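Local structure of glycosyl hydrolases family 31 family protein (Aspergillus niger, 6DRU) at residues A[269-282]-A[312-324]. The protein hydrolyses xyloglucan oligosaccharides, releasing alpha-xylose from the terminal glucose at their non-reducing end. Residues are numbered along the deposited sequence; the frame is centred on the assembly and turned at random.
With NAG (2-acetamido-2-deoxy-beta-D-glucopyranose), chain O.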
# COMPACT_ATOMS: atom_id res chain seq x y z
N ALA A 269 18.43 -53.60 -0.96
CA ALA A 269 19.88 -53.80 -0.93
C ALA A 269 20.23 -55.27 -1.11
O ALA A 269 21.25 -55.60 -1.74
CB ALA A 269 20.45 -53.27 0.38
N GLN A 270 19.41 -56.17 -0.56
CA GLN A 270 19.64 -57.60 -0.77
C GLN A 270 19.50 -57.98 -2.24
O GLN A 270 20.21 -58.86 -2.73
CB GLN A 270 18.68 -58.42 0.09
CG GLN A 270 19.08 -59.87 0.26
CD GLN A 270 20.27 -60.05 1.17
OE1 GLN A 270 20.19 -59.78 2.37
NE2 GLN A 270 21.39 -60.49 0.61
N ASN A 271 18.59 -57.32 -2.97
CA ASN A 271 18.40 -57.64 -4.38
C ASN A 271 19.60 -57.20 -5.21
O ASN A 271 20.08 -57.95 -6.06
CB ASN A 271 17.12 -56.98 -4.89
CG ASN A 271 15.99 -57.97 -5.05
OD1 ASN A 271 15.79 -58.53 -6.12
ND2 ASN A 271 15.24 -58.19 -3.97
N PHE A 272 20.09 -55.97 -4.98
CA PHE A 272 21.29 -55.52 -5.68
C PHE A 272 22.48 -56.42 -5.38
O PHE A 272 23.29 -56.71 -6.26
CB PHE A 272 21.61 -54.07 -5.30
CG PHE A 272 20.79 -53.06 -6.05
CD1 PHE A 272 21.17 -52.65 -7.32
CD2 PHE A 272 19.66 -52.51 -5.48
CE1 PHE A 272 20.42 -51.72 -8.01
CE2 PHE A 272 18.91 -51.57 -6.17
CZ PHE A 272 19.29 -51.18 -7.44
N HIS A 273 22.58 -56.89 -4.13
CA HIS A 273 23.71 -57.73 -3.74
C HIS A 273 23.60 -59.11 -4.38
O HIS A 273 24.58 -59.62 -4.95
CB HIS A 273 23.77 -57.85 -2.22
CG HIS A 273 24.77 -58.84 -1.73
ND1 HIS A 273 24.41 -60.08 -1.24
CD2 HIS A 273 26.12 -58.78 -1.65
CE1 HIS A 273 25.50 -60.74 -0.88
NE2 HIS A 273 26.55 -59.98 -1.12
N ASP A 274 22.43 -59.74 -4.30
CA ASP A 274 22.27 -61.08 -4.84
C ASP A 274 22.44 -61.10 -6.35
O ASP A 274 23.01 -62.04 -6.91
CB ASP A 274 20.91 -61.66 -4.44
CG ASP A 274 20.78 -61.87 -2.94
OD1 ASP A 274 21.79 -61.69 -2.22
OD2 ASP A 274 19.67 -62.23 -2.48
N ARG A 275 21.95 -60.06 -7.04
CA ARG A 275 22.07 -59.98 -8.49
C ARG A 275 23.40 -59.40 -8.94
O ARG A 275 23.65 -59.34 -10.15
CB ARG A 275 20.93 -59.13 -9.06
CG ARG A 275 19.54 -59.68 -8.83
CD ARG A 275 18.49 -58.70 -9.33
NE ARG A 275 17.13 -59.16 -9.07
CZ ARG A 275 16.32 -59.64 -10.01
NH1 ARG A 275 16.74 -59.71 -11.27
NH2 ARG A 275 15.10 -60.03 -9.70
N ASN A 276 24.26 -58.98 -8.01
CA ASN A 276 25.57 -58.42 -8.32
C ASN A 276 25.46 -57.20 -9.23
O ASN A 276 26.26 -57.02 -10.16
CB ASN A 276 26.49 -59.49 -8.94
CG ASN A 276 27.95 -59.25 -8.62
OD1 ASN A 276 28.30 -58.80 -7.53
ND2 ASN A 276 28.82 -59.56 -9.58
N ILE A 277 24.48 -56.35 -8.97
CA ILE A 277 24.27 -55.11 -9.72
C ILE A 277 24.75 -53.95 -8.84
O ILE A 277 24.26 -53.81 -7.71
CB ILE A 277 22.81 -54.93 -10.13
CG1 ILE A 277 22.33 -56.12 -10.96
CG2 ILE A 277 22.63 -53.63 -10.90
CD1 ILE A 277 20.91 -55.99 -11.45
N PRO A 278 25.67 -53.12 -9.31
CA PRO A 278 26.20 -52.05 -8.45
C PRO A 278 25.20 -50.91 -8.27
O PRO A 278 24.48 -50.53 -9.20
CB PRO A 278 27.45 -51.58 -9.20
CG PRO A 278 27.15 -51.89 -10.63
CD PRO A 278 26.32 -53.14 -10.63
N VAL A 279 25.19 -50.36 -7.06
CA VAL A 279 24.39 -49.18 -6.73
C VAL A 279 25.17 -48.36 -5.71
O VAL A 279 25.80 -48.92 -4.80
CB VAL A 279 22.99 -49.57 -6.21
CG1 VAL A 279 23.08 -50.44 -4.97
CG2 VAL A 279 22.15 -48.33 -5.93
N SER A 280 25.16 -47.04 -5.87
CA SER A 280 25.97 -46.16 -5.04
C SER A 280 25.18 -45.42 -3.97
O SER A 280 25.76 -45.05 -2.94
CB SER A 280 26.70 -45.13 -5.91
OG SER A 280 27.70 -45.74 -6.71
N MET A 281 23.88 -45.21 -4.15
CA MET A 281 23.10 -44.48 -3.16
C MET A 281 21.64 -44.92 -3.25
O MET A 281 21.09 -45.06 -4.34
CB MET A 281 23.21 -42.97 -3.37
CG MET A 281 22.96 -42.16 -2.11
SD MET A 281 22.49 -40.45 -2.43
CE MET A 281 24.03 -39.75 -2.98
N ILE A 282 21.03 -45.14 -2.08
CA ILE A 282 19.63 -45.52 -1.96
C ILE A 282 18.89 -44.34 -1.33
O ILE A 282 19.33 -43.80 -0.31
CB ILE A 282 19.48 -46.78 -1.09
CG1 ILE A 282 20.07 -48.00 -1.80
CG2 ILE A 282 18.01 -47.02 -0.76
CD1 ILE A 282 19.16 -48.66 -2.80
N VAL A 312 22.45 -51.84 4.64
CA VAL A 312 22.54 -51.42 3.24
C VAL A 312 23.99 -51.27 2.82
O VAL A 312 24.37 -51.67 1.71
CB VAL A 312 21.75 -50.11 3.03
CG1 VAL A 312 22.09 -49.48 1.69
CG2 VAL A 312 20.26 -50.37 3.13
N LYS A 313 24.83 -50.72 3.69
CA LYS A 313 26.24 -50.56 3.34
C LYS A 313 26.97 -51.90 3.36
O LYS A 313 27.97 -52.07 2.65
CB LYS A 313 26.92 -49.56 4.28
CG LYS A 313 28.39 -49.32 3.98
CD LYS A 313 28.93 -48.11 4.72
CE LYS A 313 29.98 -48.50 5.75
NZ LYS A 313 30.64 -47.31 6.35
N ASN A 314 26.48 -52.87 4.13
CA ASN A 314 27.12 -54.17 4.19
C ASN A 314 26.85 -55.00 2.94
O ASN A 314 27.71 -55.78 2.52
CB ASN A 314 26.66 -54.93 5.43
CG ASN A 314 27.43 -56.22 5.65
OD1 ASN A 314 27.05 -57.27 5.13
ND2 ASN A 314 28.51 -56.15 6.41
N LEU A 315 25.67 -54.84 2.34
CA LEU A 315 25.29 -55.62 1.16
C LEU A 315 25.76 -54.97 -0.13
O LEU A 315 26.21 -55.67 -1.05
CB LEU A 315 23.78 -55.80 1.13
CG LEU A 315 23.14 -56.59 2.27
CD1 LEU A 315 21.63 -56.62 2.12
CD2 LEU A 315 23.70 -58.01 2.33
N THR A 316 25.67 -53.64 -0.23
CA THR A 316 25.97 -52.94 -1.47
C THR A 316 27.05 -51.88 -1.34
O THR A 316 27.53 -51.38 -2.37
CB THR A 316 24.70 -52.27 -2.03
OG1 THR A 316 24.25 -51.26 -1.11
CG2 THR A 316 23.59 -53.30 -2.23
N GLY A 317 27.44 -51.50 -0.13
CA GLY A 317 28.34 -50.38 0.06
C GLY A 317 27.75 -49.02 -0.25
O GLY A 317 28.47 -48.02 -0.17
N ALA A 318 26.47 -48.96 -0.58
CA ALA A 318 25.84 -47.71 -0.97
C ALA A 318 25.56 -46.83 0.24
O ALA A 318 25.29 -47.33 1.34
CB ALA A 318 24.54 -47.97 -1.73
N GLU A 319 25.65 -45.52 0.04
CA GLU A 319 25.20 -44.58 1.05
C GLU A 319 23.69 -44.40 0.94
O GLU A 319 23.04 -44.92 0.03
CB GLU A 319 25.93 -43.25 0.91
CG GLU A 319 27.40 -43.32 1.28
CD GLU A 319 27.79 -42.31 2.34
OE1 GLU A 319 27.42 -42.51 3.52
OE2 GLU A 319 28.46 -41.31 2.00
N MET A 320 23.13 -43.64 1.87
CA MET A 320 21.69 -43.45 1.93
C MET A 320 21.34 -41.96 1.94
O MET A 320 22.12 -41.13 2.40
CB MET A 320 21.08 -44.13 3.17
CG MET A 320 21.26 -45.64 3.19
SD MET A 320 19.91 -46.48 4.03
CE MET A 320 18.54 -46.06 2.96
N MET A 321 20.15 -41.66 1.43
CA MET A 321 19.61 -40.30 1.40
C MET A 321 18.15 -40.34 1.82
O MET A 321 17.42 -41.26 1.45
CB MET A 321 19.73 -39.68 -0.00
CG MET A 321 19.10 -38.31 -0.13
SD MET A 321 19.35 -37.53 -1.74
CE MET A 321 21.07 -37.06 -1.62
N ALA A 322 17.74 -39.35 2.61
CA ALA A 322 16.38 -39.27 3.11
C ALA A 322 15.79 -37.90 2.77
O ALA A 322 16.51 -36.92 2.58
CB ALA A 322 16.32 -39.51 4.62
N SER A 323 14.46 -37.86 2.71
CA SER A 323 13.73 -36.68 2.28
C SER A 323 13.19 -35.90 3.48
O SER A 323 12.84 -36.47 4.51
CB SER A 323 12.56 -37.07 1.37
OG SER A 323 11.65 -36.00 1.20
N LEU A 324 13.14 -34.58 3.32
CA LEU A 324 12.53 -33.71 4.31
C LEU A 324 11.86 -32.54 3.61
O LEU A 324 12.39 -32.02 2.62
CB LEU A 324 13.55 -33.20 5.34
CG LEU A 324 14.70 -32.32 4.83
CD1 LEU A 324 14.98 -31.20 5.82
CD2 LEU A 324 15.95 -33.15 4.60
C1 NAG O . 29.20 -57.43 6.32
C2 NAG O . 30.44 -58.10 5.73
C3 NAG O . 30.18 -59.58 5.47
C4 NAG O . 29.59 -60.25 6.70
C5 NAG O . 28.40 -59.45 7.24
C6 NAG O . 27.85 -60.08 8.51
C7 NAG O . 31.56 -56.35 4.49
C8 NAG O . 31.81 -55.73 3.14
N2 NAG O . 30.81 -57.44 4.49
O3 NAG O . 31.42 -60.22 5.14
O4 NAG O . 29.15 -61.57 6.37
O5 NAG O . 28.81 -58.11 7.51
O6 NAG O . 26.59 -59.48 8.84
O7 NAG O . 32.02 -55.87 5.51
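Two successive beta/alpha units of the GH31 TIM barrel meet here: strand 281-284, helix 305-316 and strand 319-328 form a beta-alpha-beta unit, and helix 262-274 packs beside helix 305-316. Met281 pairs with Glu319 and Ile282 with Met320 in a parallel ladder, bonded from Glu319 N to Ser280 O, Ile282 N to Glu319 O (2.9 Å) and Met321 N to Ile282 O.

Side chains alternate across the strands. On one face the sulfur of Met281 rests against Met321, SD to CB 3.8 Å, the two unbranched chains crossing obliquely; on the other, Ile282 and Met320 run side by side, CG2 to CE 3.9 Å. Beta-branched Ile282 suits a strand, and its other branch, CG1, turns toward Val312 and Ala318, linking sheet to helix.

The helices run nearly parallel, their segment axes 8.5 Å apart at 15°. Such closeness suits Ala269, whose small CB meets both Val312 CG2 and Leu315 CD1 at 4.0 Å. Leu315 sets its methyls against the carboxamide of Gln270, CD1 3.5 Å from OE1, and CD2 also lies over a face of the His273 ring, near the rim. On the exposed side, Gln270 NE2 and His273 ND1 both donate to Asp274 OD1, which steadies amide and imidazole. Thr316 does two jobs: with chi1 at 64°, OG1 turns back to bond to Val312 O and accepts Ala318 N in an ST turn, while CG2 nestles by Ala269 O and Phe272 CB. Val279 CG1 meets Thr316 CB at 3.8 Å and sits over a face of the Phe272 ring. Gly317 suits the positive phi that ends the helix.

Asn314 carries an N-linked glycan. Strand 252-254 flanks strand 281-284, strand 391-394 borders strand 319-328, and helix 582-594 packs against Ile277 and Pro278.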